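Local coordinates for protein extracellular ligand-binding receptor (Desulfitobacterium hafniense, PDB 4Q6B) that probably serves as the extracellular substrate-binding component of an ABC transporter for amino acids, holding leucine between its two lobes, at residues L32-I37 against D291-L296. Residues are numbered along the deposited sequence; the frame is centred on the assembly and turned at random.
Sequences LAVQEI and DAVILL
No flat side chain of segments 32-37 and 291-296 enters the seam where Ala33, Val34 and Ile37 meet Val293 and Ile294. Ala33 and Glu36 also touch Tyr290 of helix 284-301, while the Asp291 carboxylate, turned from the seam, takes hydrogen bonds from Val324 N and Met325 N through separate oxygens and pairs OD2 with His328 NE2. The touching side chains of the two segments are all aliphatic. Ala33 CB points toward the neighbouring helix, 3.5 Å from Val293 CG1, a tight fit; the axes pass 8.7 Å apart at closest, running in the same general direction at 31°. Val293 holds CG1 anti to its own backbone N (chi1 168°), which brings this methyl into the hollow made by Ala33, Val34 and Ile37: Val34 N lies 3.9 Å from Val293 CG1, and Val34 CG2 meets the same methyl at 4.0 Å.

The example illustrates how a type I periplasmic binding protein, in which the chain passes between two lobes, completes its first lobe with a late helix. Helix 26-39 belongs to the beta-alpha-beta crossover from strand 10-17 to strand 47-54; helix 284-301, whose first turn carries the pocket residue Tyr285, packs beside it, with Val293 also resting on Ile79 of strand 75-79. Beside Val293, Ile294 leaves its backbone alongside the seam, and its CG1 branch, beside the backbone N (chi1 -62°), turns CD1 in to 3.8 Å from Ala33 CB. There the two isoleucine chains run antiparallel, Ile294 CD1 lying against the CG1-CD1 end of Ile37, 3.7 Å from Ile37 CD1.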
loop_
_atom_site.group_PDB
_atom_site.type_symbol
_atom_site.label_atom_id
_atom_site.label_comp_id
_atom_site.label_asym_id
_atom_site.label_seq_id
_atom_site.Cartn_x
_atom_site.Cartn_y
_atom_site.Cartn_z
ATOM N N LEU A 32 16.256 6.915 7.074
ATOM C CA LEU A 32 15.906 7.742 8.231
ATOM C C LEU A 32 15.555 6.886 9.462
ATOM O O LEU A 32 15.917 7.243 10.576
ATOM C CB LEU A 32 14.742 8.678 7.876
ATOM C CG LEU A 32 14.500 9.830 8.848
ATOM C CD1 LEU A 32 15.597 10.918 8.845
ATOM C CD2 LEU A 32 13.151 10.503 8.591
ATOM N N ALA A 33 14.838 5.783 9.278
ATOM C CA ALA A 33 14.478 4.925 10.439
ATOM C C ALA A 33 15.670 4.201 11.037
ATOM O O ALA A 33 15.794 4.091 12.247
ATOM C CB ALA A 33 13.426 3.935 10.027
ATOM N N VAL A 34 16.517 3.674 10.162
ATOM C CA VAL A 34 17.706 2.999 10.626
ATOM C C VAL A 34 18.581 3.972 11.417
ATOM O O VAL A 34 19.157 3.612 12.471
ATOM C CB VAL A 34 18.477 2.456 9.429
ATOM C CG1 VAL A 34 19.830 1.935 9.897
ATOM C CG2 VAL A 34 17.673 1.335 8.784
ATOM N N GLN A 35 18.686 5.218 10.943
ATOM C CA GLN A 35 19.513 6.230 11.622
ATOM C C GLN A 35 18.931 6.523 13.000
ATOM O O GLN A 35 19.655 6.671 13.999
ATOM C CB GLN A 35 19.540 7.580 10.865
ATOM C CG GLN A 35 20.116 7.602 9.449
ATOM C CD GLN A 35 21.639 7.513 9.377
ATOM O OE1 GLN A 35 22.211 7.491 8.275
ATOM N NE2 GLN A 35 22.306 7.465 10.542
ATOM N N GLU A 36 17.603 6.556 13.062
ATOM C CA GLU A 36 16.930 6.822 14.338
ATOM C C GLU A 36 17.180 5.661 15.318
ATOM O O GLU A 36 17.470 5.893 16.482
ATOM C CB GLU A 36 15.416 7.032 14.093
ATOM C CG GLU A 36 14.581 7.184 15.363
ATOM C CD GLU A 36 14.965 8.395 16.211
ATOM O OE1 GLU A 36 14.786 8.323 17.449
ATOM O OE2 GLU A 36 15.437 9.415 15.656
ATOM N N ILE A 37 17.107 4.431 14.818
ATOM C CA ILE A 37 17.269 3.231 15.663
ATOM C C ILE A 37 18.695 3.205 16.217
ATOM O O ILE A 37 18.917 3.031 17.422
ATOM C CB ILE A 37 16.995 1.959 14.877
ATOM C CG1 ILE A 37 15.488 1.824 14.548
ATOM C CG2 ILE A 37 17.522 0.714 15.636
ATOM C CD1 ILE A 37 14.613 1.848 15.788
ATOM N N ASP A 291 7.906 3.168 9.090
ATOM C CA ASP A 291 7.202 2.430 10.137
ATOM C C ASP A 291 7.609 0.944 10.128
ATOM O O ASP A 291 7.675 0.323 11.236
ATOM C CB ASP A 291 5.672 2.535 10.001
ATOM C CG ASP A 291 5.101 3.776 10.698
ATOM O OD1 ASP A 291 5.842 4.557 11.353
ATOM O OD2 ASP A 291 3.876 3.977 10.568
ATOM N N ALA A 292 7.950 0.393 8.967
ATOM C CA ALA A 292 8.275 -1.036 8.952
ATOM C C ALA A 292 9.582 -1.277 9.704
ATOM O O ALA A 292 9.725 -2.254 10.399
ATOM C CB ALA A 292 8.424 -1.549 7.506
ATOM N N VAL A 293 10.570 -0.420 9.476
ATOM C CA VAL A 293 11.859 -0.537 10.149
ATOM C C VAL A 293 11.670 -0.326 11.645
ATOM O O VAL A 293 12.197 -1.102 12.452
ATOM C CB VAL A 293 12.907 0.476 9.596
ATOM C CG1 VAL A 293 14.159 0.551 10.520
ATOM C CG2 VAL A 293 13.319 0.122 8.184
ATOM N N ILE A 294 10.871 0.671 12.027
ATOM C CA ILE A 294 10.742 0.964 13.450
ATOM C C ILE A 294 10.015 -0.203 14.146
ATOM O O ILE A 294 10.394 -0.615 15.273
ATOM C CB ILE A 294 10.010 2.286 13.725
ATOM C CG1 ILE A 294 10.769 3.498 13.149
ATOM C CG2 ILE A 294 9.854 2.496 15.251
ATOM C CD1 ILE A 294 12.171 3.657 13.632
ATOM N N LEU A 295 8.965 -0.712 13.486
ATOM C CA LEU A 295 8.163 -1.830 13.997
ATOM C C LEU A 295 9.057 -3.062 14.178
ATOM O O LEU A 295 9.097 -3.670 15.250
ATOM C CB LEU A 295 7.038 -2.185 13.003
ATOM C CG LEU A 295 5.649 -1.520 12.977
ATOM C CD1 LEU A 295 5.040 -1.381 11.562
ATOM C CD2 LEU A 295 4.704 -2.307 13.877
ATOM N N LEU A 296 9.811 -3.401 13.138
ATOM C CA LEU A 296 10.658 -4.610 13.214
ATOM C C LEU A 296 11.739 -4.457 14.286
ATOM O O LEU A 296 12.092 -5.409 15.019
ATOM C CB LEU A 296 11.316 -4.936 11.884
ATOM C CG LEU A 296 10.356 -5.398 10.813
ATOM C CD1 LEU A 296 11.080 -5.419 9.450
ATOM C CD2 LEU A 296 9.843 -6.799 11.144
#